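Local coordinates for peroxisomal membrane protein LPX1 (Saccharomyces cerevisiae, PDB 2Y6U), which hydrolyses ester bonds in peroxisomes, with acyl esterase, lipase and phospholipase A activity, at residues 32-37 with 101-106; 316-321 with 334-339. All coordinates share one frame; numbering follows the deposited sequence.

Contact 1 and contact 2 lie on opposite sides of the chain's centre, their own centres about 30 Å apart and their nearest atoms about 15 Å apart, so they do not touch. Both reach the same mixed eight-stranded sheet of the alpha/beta-hydrolase fold. Contact 1 comes first along the chain and ties the lead-in to strand 35-40, second in the sheet order, to the end of helix 98-103. Contact 2 follows and joins strand 313-318, one of the two outermost, to helix 330-347. In each, an arginine pairs with an acidic side chain of the other segment: in contact 1 beside an amide clasp on the loop before the strand, in contact 2 on the edge strand itself.

Contact 1. Residues 32-37 with 101-106; sequences ELTYDV and AVRNRG
The side-chain amide of Asn104, just past the end of helix 98-103, clasps the backbone of Glu32 twice, fastening the loop that leads into strand 35-40. Asn104 OD1 accepts Glu32 N at 2.9 Å on a lone pair and nearly straight (168°), while Asn104 ND2 gives a bond to Glu32 O at 2.7 Å, also in the carbonyl plane. A flip of the amide would probably set donor against donor; ND2 also reaches Val95 O and OD1 receives Arg107. This buried clasp is the tight part. The looser, more exposed side is the salt bridge of Glu32 with Arg103, whose chain bends at chi2 and chi3 to present its guanidinium edge. Arg103 NH2 meets Glu32 OE2 at 2.8 Å and Arg103 NE meets Glu32 OE1 at 3.1 Å, the latter from above a carboxylate turned 57° from the guanidinium. Arg107 is a second cation on OE1; an alanine here removes the carboxylate, which would probably free the Arg103 guanidinium to turn and cost Arg107 its salt bridge. Arg103 CG lies 3.6 Å from Thr34 OG1, which hydrogen-bonds to Thr12. Segment 32-37 runs on into strand 35-40, held between strands 6-11 and 84-92, while Leu33 packs on helix 114-125.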
ATOM      1  N   GLU A  32     -11.844  -5.000 -12.295  1.00 25.76           N
ATOM      2  CA  GLU A  32     -12.267  -5.986 -11.289  1.00 27.20           C
ATOM      3  C   GLU A  32     -11.218  -7.074 -11.211  1.00 27.88           C
ATOM      4  O   GLU A  32     -10.448  -7.366 -12.174  1.00 27.87           O
ATOM      5  CB  GLU A  32     -13.606  -6.616 -11.708  1.00 29.03           C
ATOM      6  CG  GLU A  32     -14.753  -5.588 -11.544  1.00 32.73           C
ATOM      7  CD  GLU A  32     -16.063  -6.062 -12.077  1.00 41.87           C
ATOM      8  OE1 GLU A  32     -16.171  -6.228 -13.279  1.00 41.50           O
ATOM      9  OE2 GLU A  32     -16.991  -6.214 -11.285  1.00 45.79           O
ATOM     10  N   LEU A  33     -11.339  -7.801 -10.117  1.00 27.79           N
ATOM     11  CA  LEU A  33     -10.569  -9.013  -9.848  1.00 27.82           C
ATOM     12  C   LEU A  33     -11.459 -10.174  -9.522  1.00 27.97           C
ATOM     13  O   LEU A  33     -12.429  -9.978  -8.833  1.00 27.24           O
ATOM     14  CB  LEU A  33      -9.698  -8.781  -8.602  1.00 28.33           C
ATOM     15  CG  LEU A  33      -8.622  -7.677  -8.653  1.00 28.71           C
ATOM     16  CD1 LEU A  33      -8.300  -7.125  -7.214  1.00 29.27           C
ATOM     17  CD2 LEU A  33      -7.476  -8.344  -9.453  1.00 28.20           C
ATOM     18  N   THR A  34     -11.166 -11.333 -10.085  1.00 27.91           N
ATOM     19  CA  THR A  34     -11.867 -12.604  -9.728  1.00 29.68           C
ATOM     20  C   THR A  34     -10.854 -13.522  -9.096  1.00 28.77           C
ATOM     21  O   THR A  34      -9.691 -13.590  -9.565  1.00 29.09           O
ATOM     22  CB  THR A  34     -12.442 -13.313 -10.967  1.00 32.01           C
ATOM     23  OG1 THR A  34     -13.411 -12.452 -11.551  1.00 32.42           O
ATOM     24  CG2 THR A  34     -13.103 -14.639 -10.585  1.00 32.67           C
ATOM     25  N   TYR A  35     -11.218 -14.170  -8.003  1.00 26.94           N
ATOM     26  CA  TYR A  35     -10.322 -15.068  -7.342  1.00 25.94           C
ATOM     27  C   TYR A  35     -11.126 -16.221  -6.761  1.00 27.59           C
ATOM     28  O   TYR A  35     -12.331 -16.104  -6.541  1.00 27.74           O
ATOM     29  CB  TYR A  35      -9.518 -14.383  -6.225  1.00 23.98           C
ATOM     30  CG  TYR A  35     -10.357 -13.720  -5.148  1.00 25.41           C
ATOM     31  CD1 TYR A  35     -10.902 -12.459  -5.347  1.00 27.09           C
ATOM     32  CD2 TYR A  35     -10.577 -14.323  -3.908  1.00 28.03           C
ATOM     33  CE1 TYR A  35     -11.651 -11.845  -4.362  1.00 27.34           C
ATOM     34  CE2 TYR A  35     -11.289 -13.701  -2.923  1.00 27.47           C
ATOM     35  CZ  TYR A  35     -11.834 -12.479  -3.155  1.00 28.76           C
ATOM     36  OH  TYR A  35     -12.557 -11.846  -2.182  1.00 29.98           O
ATOM     37  N   ASP A  36     -10.481 -17.345  -6.522  1.00 27.50           N
ATOM     38  CA  ASP A  36     -11.139 -18.492  -5.872  1.00 27.82           C
ATOM     39  C   ASP A  36     -10.650 -18.611  -4.442  1.00 28.73           C
ATOM     40  O   ASP A  36      -9.407 -18.498  -4.216  1.00 28.83           O
ATOM     41  CB  ASP A  36     -10.819 -19.764  -6.670  1.00 30.05           C
ATOM     42  CG  ASP A  36     -11.458 -19.771  -8.055  1.00 31.31           C
ATOM     43  OD1 ASP A  36     -12.398 -18.972  -8.311  1.00 34.64           O
ATOM     44  OD2 ASP A  36     -11.087 -20.612  -8.928  1.00 32.09           O
ATOM     45  N   VAL A  37     -11.564 -18.796  -3.473  1.00 28.58           N
ATOM     46  CA  VAL A  37     -11.229 -18.979  -2.097  1.00 29.18           C
ATOM     47  C   VAL A  37     -11.560 -20.409  -1.766  1.00 29.28           C
ATOM     48  O   VAL A  37     -12.732 -20.854  -1.919  1.00 30.25           O
ATOM     49  CB  VAL A  37     -12.125 -18.078  -1.128  1.00 30.82           C
ATOM     50  CG1 VAL A  37     -11.706 -18.297   0.290  1.00 32.30           C
ATOM     51  CG2 VAL A  37     -11.948 -16.689  -1.449  1.00 35.52           C
ATOM     52  N   ALA A 101      -9.442 -11.286 -16.580  1.00 27.66           N
ATOM     53  CA  ALA A 101      -9.381 -10.731 -17.932  1.00 28.31           C
ATOM     54  C   ALA A 101     -10.715 -10.755 -18.613  1.00 29.63           C
ATOM     55  O   ALA A 101     -11.083  -9.835 -19.324  1.00 30.98           O
ATOM     56  CB  ALA A 101      -8.321 -11.485 -18.834  1.00 26.58           C
ATOM     57  N   VAL A 102     -11.444 -11.859 -18.444  1.00 30.50           N
ATOM     58  CA  VAL A 102     -12.771 -11.962 -19.007  1.00 34.27           C
ATOM     59  C   VAL A 102     -13.663 -10.843 -18.424  1.00 34.22           C
ATOM     60  O   VAL A 102     -14.373 -10.175 -19.183  1.00 32.39           O
ATOM     61  CB  VAL A 102     -13.350 -13.412 -18.795  1.00 35.89           C
ATOM     62  CG1 VAL A 102     -14.852 -13.560 -19.257  1.00 36.28           C
ATOM     63  CG2 VAL A 102     -12.402 -14.500 -19.527  1.00 34.20           C
ATOM     64  N   ARG A 103     -13.652 -10.664 -17.113  1.00 31.63           N
ATOM     65  CA  ARG A 103     -14.510  -9.602 -16.504  1.00 35.19           C
ATOM     66  C   ARG A 103     -14.148  -8.206 -17.052  1.00 32.77           C
ATOM     67  O   ARG A 103     -15.027  -7.381 -17.201  1.00 34.77           O
ATOM     68  CB  ARG A 103     -14.309  -9.460 -15.007  1.00 34.80           C
ATOM     69  CG  ARG A 103     -14.992 -10.424 -14.054  1.00 43.11           C
ATOM     70  CD  ARG A 103     -16.435 -10.319 -13.912  1.00 50.95           C
ATOM     71  NE  ARG A 103     -17.000  -9.234 -13.108  1.00 56.77           N
ATOM     72  CZ  ARG A 103     -18.233  -9.309 -12.562  1.00 55.96           C
ATOM     73  NH1 ARG A 103     -18.904 -10.431 -12.640  1.00 57.99           N
ATOM     74  NH2 ARG A 103     -18.777  -8.318 -11.868  1.00 55.38           N
ATOM     75  N   ASN A 104     -12.836  -8.009 -17.291  1.00 29.81           N
ATOM     76  CA  ASN A 104     -12.243  -6.745 -17.663  1.00 29.21           C
ATOM     77  C   ASN A 104     -12.155  -6.550 -19.209  1.00 32.02           C
ATOM     78  O   ASN A 104     -11.621  -5.526 -19.680  1.00 31.24           O
ATOM     79  CB  ASN A 104     -10.865  -6.631 -17.055  1.00 25.07           C
ATOM     80  CG  ASN A 104     -10.929  -6.468 -15.554  1.00 24.88           C
ATOM     81  OD1 ASN A 104     -11.838  -5.812 -15.084  1.00 26.48           O
ATOM     82  ND2 ASN A 104      -9.962  -6.995 -14.837  1.00 22.60           N
ATOM     83  N   ARG A 105     -12.822  -7.417 -19.965  1.00 34.16           N
ATOM     84  CA  ARG A 105     -12.834  -7.254 -21.421  1.00 36.66           C
ATOM     85  C   ARG A 105     -13.229  -5.867 -21.838  1.00 37.19           C
ATOM     86  O   ARG A 105     -14.292  -5.353 -21.479  1.00 36.72           O
ATOM     87  CB  ARG A 105     -13.726  -8.318 -22.119  1.00 41.03           C
ATOM     88  CG  ARG A 105     -13.124  -9.726 -21.916  1.00 49.83           C
ATOM     89  CD  ARG A 105     -12.004 -10.122 -22.943  1.00 58.30           C
ATOM     90  NE  ARG A 105     -12.036 -11.542 -23.406  1.00 62.38           N
ATOM     91  CZ  ARG A 105     -11.126 -12.494 -23.092  1.00 61.79           C
ATOM     92  NH1 ARG A 105     -10.095 -12.239 -22.255  1.00 50.62           N
ATOM     93  NH2 ARG A 105     -11.267 -13.732 -23.607  1.00 66.20           N
ATOM     94  N   GLY A 106     -12.380  -5.249 -22.668  1.00 36.28           N
ATOM     95  CA  GLY A 106     -12.620  -3.897 -23.183  1.00 36.21           C
ATOM     96  C   GLY A 106     -12.119  -2.759 -22.260  1.00 33.32           C
ATOM     97  O   GLY A 106     -12.139  -1.633 -22.684  1.00 34.83           O
TER

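Contact 2. Residues 316-321 with 334-339; sequences DVIPGG and IERINH
A salt bridge with a small aliphatic flank joins one edge of the sheet to helix 330-347, later in the chain: Asp316 and Ile318 of the edge strand 313-318 meet Arg336 of the helix. The contact is small, burying 138 Å² in all, and Arg336 carries the whole helix side of it. Arg336 NH1 donates to Asp316 OD1 at 2.9 Å, arriving from above the carboxylate, whose plane stands almost square, 86°, to the guanidinium. Only this one nitrogen bonds to the aspartate, and the arginine's methylene chain supplies the rest of the touching: Arg336 CD sits 3.2 Å from Asp316 CG, lying against the carboxylate group itself. Bends at chi2 (-84°) and chi3 (84°) fold the chain back so that CD and NH1 both come up to the aspartate. Farther along the strand, Ile318 CD1 rests 4.0 Å from Arg336 CG.

The other edge of the guanidinium is taken by the preceding residue of the helix. Glu335 is gripped side-on, Glu335 OE1 by Arg336 NE at 2.8 Å and Glu335 OE2 by Arg336 NH2 at 2.9 Å, both close to the guanidinium plane. Asp316, Arg336 and Glu335 thus form a salt-bridge network that ties the edge strand of the alpha/beta-hydrolase sheet to a helix. The two acids keep their oxygens Asp316 OD1 and Glu335 OE1 6.7 Å apart, and the arginine's charge probably eases their mutual repulsion. Arg336 NH2 also lies 3.5 Å above one face of the His339 ring, toward its rim. The aspartate is shared further, OD2 bonding to His340 and OD1 to His314.

Beyond Ile318 the chain leaves the strand through a type II turn closed by Gly321 N on Ile318 O. The strand itself pairs with strand 286-292, whose Ile290 touches both Ile318 and Arg336, while Ile334 and Ile337 of the helix pack on Tyr71.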
ATOM      1  N   ASP A 316      16.362 -23.398  -2.902  1.00 28.62           N
ATOM      2  CA  ASP A 316      16.206 -24.810  -3.264  1.00 32.02           C
ATOM      3  C   ASP A 316      16.295 -24.934  -4.764  1.00 32.27           C
ATOM      4  O   ASP A 316      15.665 -24.172  -5.476  1.00 30.51           O
ATOM      5  CB  ASP A 316      14.827 -25.373  -2.990  1.00 34.11           C
ATOM      6  CG  ASP A 316      14.632 -25.728  -1.637  1.00 38.60           C
ATOM      7  OD1 ASP A 316      15.471 -26.513  -1.071  1.00 38.83           O
ATOM      8  OD2 ASP A 316      13.698 -25.117  -1.088  1.00 41.31           O
ATOM      9  N   VAL A 317      17.087 -25.849  -5.232  1.00 31.28           N
ATOM     10  CA  VAL A 317      17.308 -26.012  -6.689  1.00 32.71           C
ATOM     11  C   VAL A 317      16.580 -27.325  -7.058  1.00 32.25           C
ATOM     12  O   VAL A 317      16.834 -28.365  -6.448  1.00 32.57           O
ATOM     13  CB  VAL A 317      18.795 -26.068  -7.009  1.00 36.40           C
ATOM     14  CG1 VAL A 317      19.088 -26.409  -8.460  1.00 37.55           C
ATOM     15  CG2 VAL A 317      19.504 -24.696  -6.683  1.00 35.04           C
ATOM     16  N   ILE A 318      15.696 -27.257  -8.023  1.00 30.54           N
ATOM     17  CA  ILE A 318      14.964 -28.398  -8.465  1.00 31.94           C
ATOM     18  C   ILE A 318      15.725 -29.023  -9.565  1.00 34.85           C
ATOM     19  O   ILE A 318      15.878 -28.429 -10.630  1.00 35.15           O
ATOM     20  CB  ILE A 318      13.491 -28.018  -8.943  1.00 29.01           C
ATOM     21  CG1 ILE A 318      12.674 -27.240  -7.909  1.00 29.53           C
ATOM     22  CG2 ILE A 318      12.723 -29.324  -9.365  1.00 29.82           C
ATOM     23  CD1 ILE A 318      12.526 -27.944  -6.560  1.00 32.88           C
ATOM     24  N   PRO A 319      16.228 -30.287  -9.351  1.00 39.71           N
ATOM     25  CA  PRO A 319      17.044 -30.858 -10.370  1.00 42.66           C
ATOM     26  C   PRO A 319      16.205 -31.052 -11.620  1.00 42.18           C
ATOM     27  O   PRO A 319      15.079 -31.402 -11.515  1.00 40.07           O
ATOM     28  CB  PRO A 319      17.510 -32.242  -9.777  1.00 46.16           C
ATOM     29  CG  PRO A 319      16.605 -32.508  -8.687  1.00 45.63           C
ATOM     30  CD  PRO A 319      15.936 -31.229  -8.256  1.00 39.63           C
ATOM     31  N   GLY A 320      16.779 -30.726 -12.780  1.00 44.20           N
ATOM     32  CA  GLY A 320      16.115 -30.789 -14.095  1.00 44.39           C
ATOM     33  C   GLY A 320      15.113 -29.710 -14.448  1.00 43.33           C
ATOM     34  O   GLY A 320      14.487 -29.740 -15.565  1.00 44.12           O
ATOM     35  N   GLY A 321      14.863 -28.787 -13.494  1.00 38.22           N
ATOM     36  CA  GLY A 321      13.767 -27.866 -13.622  1.00 35.11           C
ATOM     37  C   GLY A 321      14.067 -26.691 -14.569  1.00 35.31           C
ATOM     38  O   GLY A 321      15.198 -26.199 -14.665  1.00 33.48           O
ATOM     39  N   ILE A 334       5.953 -29.048  -4.759  1.00 31.66           N
ATOM     40  CA  ILE A 334       5.064 -29.217  -3.635  1.00 32.08           C
ATOM     41  C   ILE A 334       5.792 -29.780  -2.415  1.00 33.08           C
ATOM     42  O   ILE A 334       5.590 -29.330  -1.254  1.00 30.45           O
ATOM     43  CB  ILE A 334       3.902 -30.094  -4.048  1.00 32.32           C
ATOM     44  CG1 ILE A 334       2.991 -29.334  -4.998  1.00 30.68           C
ATOM     45  CG2 ILE A 334       3.115 -30.645  -2.826  1.00 33.55           C
ATOM     46  CD1 ILE A 334       2.034 -30.275  -5.835  1.00 34.17           C
ATOM     47  N   GLU A 335       6.696 -30.720  -2.681  1.00 34.32           N
ATOM     48  CA  GLU A 335       7.455 -31.315  -1.577  1.00 35.29           C
ATOM     49  C   GLU A 335       8.265 -30.284  -0.894  1.00 33.05           C
ATOM     50  O   GLU A 335       8.298 -30.276   0.326  1.00 34.66           O
ATOM     51  CB  GLU A 335       8.324 -32.491  -2.007  1.00 37.30           C
ATOM     52  CG  GLU A 335       9.112 -33.051  -0.870  1.00 44.79           C
ATOM     53  CD  GLU A 335      10.457 -32.273  -0.560  1.00 51.71           C
ATOM     54  OE1 GLU A 335      11.003 -31.542  -1.449  1.00 53.65           O
ATOM     55  OE2 GLU A 335      10.986 -32.430   0.579  1.00 52.91           O
ATOM     56  N   ARG A 336       8.825 -29.333  -1.652  1.00 31.60           N
ATOM     57  CA  ARG A 336       9.497 -28.226  -1.028  1.00 31.85           C
ATOM     58  C   ARG A 336       8.615 -27.262  -0.261  1.00 29.75           C
ATOM     59  O   ARG A 336       8.952 -26.856   0.835  1.00 32.09           O
ATOM     60  CB  ARG A 336      10.347 -27.415  -2.017  1.00 30.58           C
ATOM     61  CG  ARG A 336      11.410 -28.195  -2.699  1.00 34.14           C
ATOM     62  CD  ARG A 336      12.666 -28.269  -1.807  1.00 39.68           C
ATOM     63  NE  ARG A 336      12.599 -29.329  -0.850  1.00 36.88           N
ATOM     64  CZ  ARG A 336      13.296 -29.391   0.287  1.00 42.42           C
ATOM     65  NH1 ARG A 336      14.244 -28.458   0.688  1.00 39.69           N
ATOM     66  NH2 ARG A 336      13.077 -30.455   1.021  1.00 42.08           N
ATOM     67  N   ILE A 337       7.531 -26.864  -0.857  1.00 29.45           N
ATOM     68  CA  ILE A 337       6.628 -25.946  -0.220  1.00 27.72           C
ATOM     69  C   ILE A 337       6.155 -26.585   1.135  1.00 29.42           C
ATOM     70  O   ILE A 337       6.209 -25.939   2.212  1.00 29.11           O
ATOM     71  CB  ILE A 337       5.413 -25.704  -1.097  1.00 26.79           C
ATOM     72  CG1 ILE A 337       5.764 -24.887  -2.362  1.00 27.77           C
ATOM     73  CG2 ILE A 337       4.262 -25.098  -0.251  1.00 26.11           C
ATOM     74  CD1 ILE A 337       4.635 -24.704  -3.407  1.00 27.39           C
ATOM     75  N   ASN A 338       5.814 -27.868   1.117  1.00 30.14           N
ATOM     76  CA  ASN A 338       5.351 -28.516   2.358  1.00 32.10           C
ATOM     77  C   ASN A 338       6.450 -28.558   3.420  1.00 33.44           C
ATOM     78  O   ASN A 338       6.208 -28.361   4.612  1.00 33.28           O
ATOM     79  CB  ASN A 338       4.831 -29.918   2.071  1.00 34.22           C
ATOM     80  CG  ASN A 338       3.509 -29.898   1.299  1.00 36.46           C
ATOM     81  OD1 ASN A 338       2.862 -28.813   1.196  1.00 36.48           O
ATOM     82  ND2 ASN A 338       3.143 -31.029   0.718  1.00 34.44           N
ATOM     83  N   HIS A 339       7.664 -28.906   2.979  1.00 32.59           N
ATOM     84  CA  HIS A 339       8.787 -28.960   3.867  1.00 33.96           C
ATOM     85  C   HIS A 339       8.968 -27.619   4.552  1.00 30.78           C
ATOM     86  O   HIS A 339       9.072 -27.513   5.800  1.00 33.42           O
ATOM     87  CB  HIS A 339      10.088 -29.338   3.067  1.00 32.98           C
ATOM     88  CG  HIS A 339      11.331 -29.156   3.869  1.00 38.15           C
ATOM     89  ND1 HIS A 339      11.684 -30.034   4.869  1.00 43.36           N
ATOM     90  CD2 HIS A 339      12.288 -28.184   3.857  1.00 36.71           C
ATOM     91  CE1 HIS A 339      12.828 -29.643   5.410  1.00 45.17           C
ATOM     92  NE2 HIS A 339      13.195 -28.508   4.839  1.00 42.86           N
TER